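Local coordinates for protein post-proline cleaving enzyme (Rickettsia typhi, PDB 4HVT) that probably cleaves peptides on the carboxyl side of proline, as a serine peptidase of the prolyl oligopeptidase family, at residues S44-A49 with Y673-K678. Numbering follows the deposited sequence. Where two conformers were deposited one is given.
Sequences SKTEKA and YFLESK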
ATOM      1  N   SER A  44      -7.784   0.546  27.094  1.00 24.88           N
ATOM      2  CA  SER A  44      -7.619  -0.427  28.175  0.50 25.74           C
ATOM      3  C   SER A  44      -8.926  -1.169  28.442  1.00 26.03           C
ATOM      4  O   SER A  44      -8.925  -2.396  28.531  1.00 26.57           O
ATOM      5  CB  SER A  44      -7.100   0.259  29.434  0.50 26.64           C
ATOM      6  OG  SER A  44      -5.816   0.775  29.159  0.50 26.49           O
ATOM      7  N   LYS A  45     -10.033  -0.444  28.523  1.00 25.86           N
ATOM      8  CA  LYS A  45     -11.342  -1.093  28.719  1.00 26.33           C
ATOM      9  C   LYS A  45     -11.556  -2.113  27.614  1.00 25.44           C
ATOM     10  O   LYS A  45     -12.045  -3.242  27.897  1.00 25.83           O
ATOM     11  CB  LYS A  45     -12.482  -0.072  28.689  1.00 26.56           C
ATOM     12  N   THR A  46     -11.205  -1.719  26.376  1.00 24.13           N
ATOM     13  CA  THR A  46     -11.463  -2.577  25.225  1.00 23.64           C
ATOM     14  C   THR A  46     -10.607  -3.816  25.306  1.00 23.59           C
ATOM     15  O   THR A  46     -11.116  -4.936  25.127  1.00 23.55           O
ATOM     16  CB  THR A  46     -11.268  -1.879  23.879  1.00 22.79           C
ATOM     17  OG1 THR A  46     -12.352  -0.981  23.679  1.00 23.27           O
ATOM     18  CG2 THR A  46     -11.251  -2.884  22.747  1.00 21.98           C
ATOM     19  N   GLU A  47      -9.333  -3.642  25.632  1.00 23.83           N
ATOM     20  CA  GLU A  47      -8.425  -4.791  25.632  0.50 24.35           C
ATOM     21  C   GLU A  47      -8.829  -5.780  26.728  1.00 25.31           C
ATOM     22  O   GLU A  47      -8.900  -6.991  26.476  1.00 25.68           O
ATOM     23  CB  GLU A  47      -6.951  -4.366  25.741  0.50 24.62           C
ATOM     24  CG  GLU A  47      -6.379  -3.824  24.442  0.50 24.16           C
ATOM     25  CD  GLU A  47      -4.865  -3.911  24.398  0.50 24.64           C
ATOM     26  OE1 GLU A  47      -4.207  -3.439  25.356  0.50 25.67           O
ATOM     27  OE2 GLU A  47      -4.336  -4.462  23.409  0.50 24.73           O
ATOM     28  N   LYS A  48      -9.162  -5.273  27.908  1.00 26.03           N
ATOM     29  CA  LYS A  48      -9.640  -6.119  29.003  1.00 26.95           C
ATOM     30  C   LYS A  48     -10.925  -6.882  28.602  1.00 26.99           C
ATOM     31  O   LYS A  48     -11.059  -8.072  28.888  1.00 27.66           O
ATOM     32  CB  LYS A  48      -9.823  -5.264  30.265  1.00 27.96           C
ATOM     33  N   ALA A  49     -11.853  -6.219  27.916  1.00 26.50           N
ATOM     34  CA  ALA A  49     -13.061  -6.892  27.432  1.00 26.87           C
ATOM     35  C   ALA A  49     -12.808  -8.007  26.423  1.00 26.63           C
ATOM     36  O   ALA A  49     -13.449  -9.053  26.462  1.00 27.35           O
ATOM     37  CB  ALA A  49     -14.025  -5.875  26.846  1.00 26.30           C
ATOM     38  N   TYR A 673     -15.928  -1.033  20.425  1.00 21.23           N
ATOM     39  CA  TYR A 673     -14.620  -1.414  20.911  1.00 21.10           C
ATOM     40  C   TYR A 673     -13.692  -0.427  20.209  1.00 20.45           C
ATOM     41  O   TYR A 673     -13.898  -0.133  19.049  1.00 21.06           O
ATOM     42  CB  TYR A 673     -14.314  -2.911  20.543  1.00 21.18           C
ATOM     43  CG  TYR A 673     -15.215  -3.874  21.313  1.00 22.25           C
ATOM     44  CD1 TYR A 673     -14.828  -4.339  22.546  1.00 23.00           C
ATOM     45  CD2 TYR A 673     -16.454  -4.292  20.808  1.00 22.75           C
ATOM     46  CE1 TYR A 673     -15.644  -5.180  23.292  1.00 24.09           C
ATOM     47  CE2 TYR A 673     -17.284  -5.125  21.553  1.00 23.95           C
ATOM     48  CZ  TYR A 673     -16.855  -5.574  22.777  1.00 24.56           C
ATOM     49  OH  TYR A 673     -17.636  -6.415  23.540  1.00 25.98           O
ATOM     50  N   PHE A 674     -12.748   0.121  20.945  1.00 20.32           N
ATOM     51  CA  PHE A 674     -11.845   1.161  20.477  1.00 19.80           C
ATOM     52  C   PHE A 674     -10.428   0.829  20.891  1.00 19.88           C
ATOM     53  O   PHE A 674     -10.197   0.525  22.058  1.00 20.66           O
ATOM     54  CB  PHE A 674     -12.303   2.481  21.079  1.00 20.31           C
ATOM     55  CG  PHE A 674     -11.425   3.647  20.748  1.00 20.02           C
ATOM     56  CD1 PHE A 674     -11.591   4.313  19.543  1.00 19.19           C
ATOM     57  CD2 PHE A 674     -10.389   4.021  21.596  1.00 20.25           C
ATOM     58  CE1 PHE A 674     -10.761   5.382  19.188  1.00 18.92           C
ATOM     59  CE2 PHE A 674      -9.564   5.105  21.270  1.00 19.84           C
ATOM     60  CZ  PHE A 674      -9.745   5.779  20.061  1.00 19.39           C
ATOM     61  N   LEU A 675      -9.472   0.983  19.955  1.00 19.32           N
ATOM     62  CA  LEU A 675      -8.064   0.688  20.179  1.00 19.13           C
ATOM     63  C   LEU A 675      -7.248   1.813  19.540  1.00 18.72           C
ATOM     64  O   LEU A 675      -7.226   1.966  18.286  1.00 18.04           O
ATOM     65  CB  LEU A 675      -7.657  -0.641  19.538  1.00 19.28           C
ATOM     66  CG  LEU A 675      -8.300  -1.907  20.134  1.00 20.25           C
ATOM     67  CD1 LEU A 675      -7.995  -3.030  19.213  1.00 20.45           C
ATOM     68  CD2 LEU A 675      -7.701  -2.202  21.473  1.00 21.26           C
ATOM     69  N   GLU A 676      -6.556   2.556  20.389  1.00 18.90           N
ATOM     70  CA  GLU A 676      -5.695   3.625  19.934  1.00 19.27           C
ATOM     71  C   GLU A 676      -4.249   3.204  20.176  1.00 19.44           C
ATOM     72  O   GLU A 676      -3.849   2.997  21.313  1.00 20.29           O
ATOM     73  CB  GLU A 676      -5.996   4.959  20.597  1.00 20.17           C
ATOM     74  CG  GLU A 676      -4.974   6.019  20.105  1.00 20.22           C
ATOM     75  CD  GLU A 676      -5.381   7.432  20.267  1.00 21.03           C
ATOM     76  OE1 GLU A 676      -4.745   8.117  21.122  1.00 22.06           O
ATOM     77  OE2 GLU A 676      -6.364   7.864  19.624  1.00 21.60           O
ATOM     78  N   SER A 677      -3.484   3.040  19.109  1.00 18.66           N
ATOM     79  CA  SER A 677      -2.068   2.710  19.202  1.00 19.17           C
ATOM     80  C   SER A 677      -1.155   3.880  19.305  1.00 19.66           C
ATOM     81  O   SER A 677      -1.310   4.821  18.539  1.00 19.40           O
ATOM     82  CB  SER A 677      -1.591   1.857  18.023  1.00 18.47           C
ATOM     83  OG  SER A 677      -0.154   1.860  17.979  1.00 17.91           O
ATOM     84  N   LYS A 678      -0.190   3.806  20.228  1.00 20.85           N
ATOM     85  CA  LYS A 678       0.793   4.877  20.466  1.00 21.88           C
ATOM     86  C   LYS A 678       1.669   5.185  19.299  1.00 21.58           C
ATOM     87  O   LYS A 678       1.986   6.358  19.035  1.00 21.65           O
ATOM     88  CB  LYS A 678       1.723   4.518  21.654  1.00 22.75           C
TER
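Thr-46 on helix 44-49 meets Tyr-673 and Phe-674 where the helix crosses strand 673-677, the axes of these short segments passing 7.1 Å apart, at 118° between their N-to-C directions. The nearest pair of CA atoms across the contact, Thr-46 and Tyr-673, is 5.5 Å apart. Thr-46 points toward the strand and uses both branches. Its OG1 lies anti to the carbonyl carbon (chi1 -73°) and accepts a nearly straight hydrogen bond from the backbone N of Phe-674, 3.0 Å long with an N-H...O angle of 174°. OG1 in turn donates to the carbonyl O of Arg-42, one turn back, so this buried hydroxyl ties an edge-strand N-H to the helix. The other branch, CG2, is apolar, which fits its contacts with two strand side chains: it lies 3.8 Å from Tyr-673 CB and 3.8 Å from Leu-675 CD2. CG2 also stands at the edge of the Tyr-673 ring, near its plane. Ala-49, one turn on, sets a mere methyl against the same ring edge, its CB 4.0 Å from Tyr-673 CE1. Leu-675 CD2 also packs 3.6 Å from Glu-47 CG, the two side chains crossing at about a right angle; the aliphatic part of Glu-47 serves here, while its OE2 bonds to Asn-693 and Asn-697 of helix 688-706. Strand 672-677 is the last strand of the mixed alpha/beta-hydrolase sheet, paired in parallel with strand 640-646. Helix 34-51, from the N-terminal region, lies against this outer strand, and its Thr-43 OG1 is hydrogen-bonded to the backbone N of Glu-676.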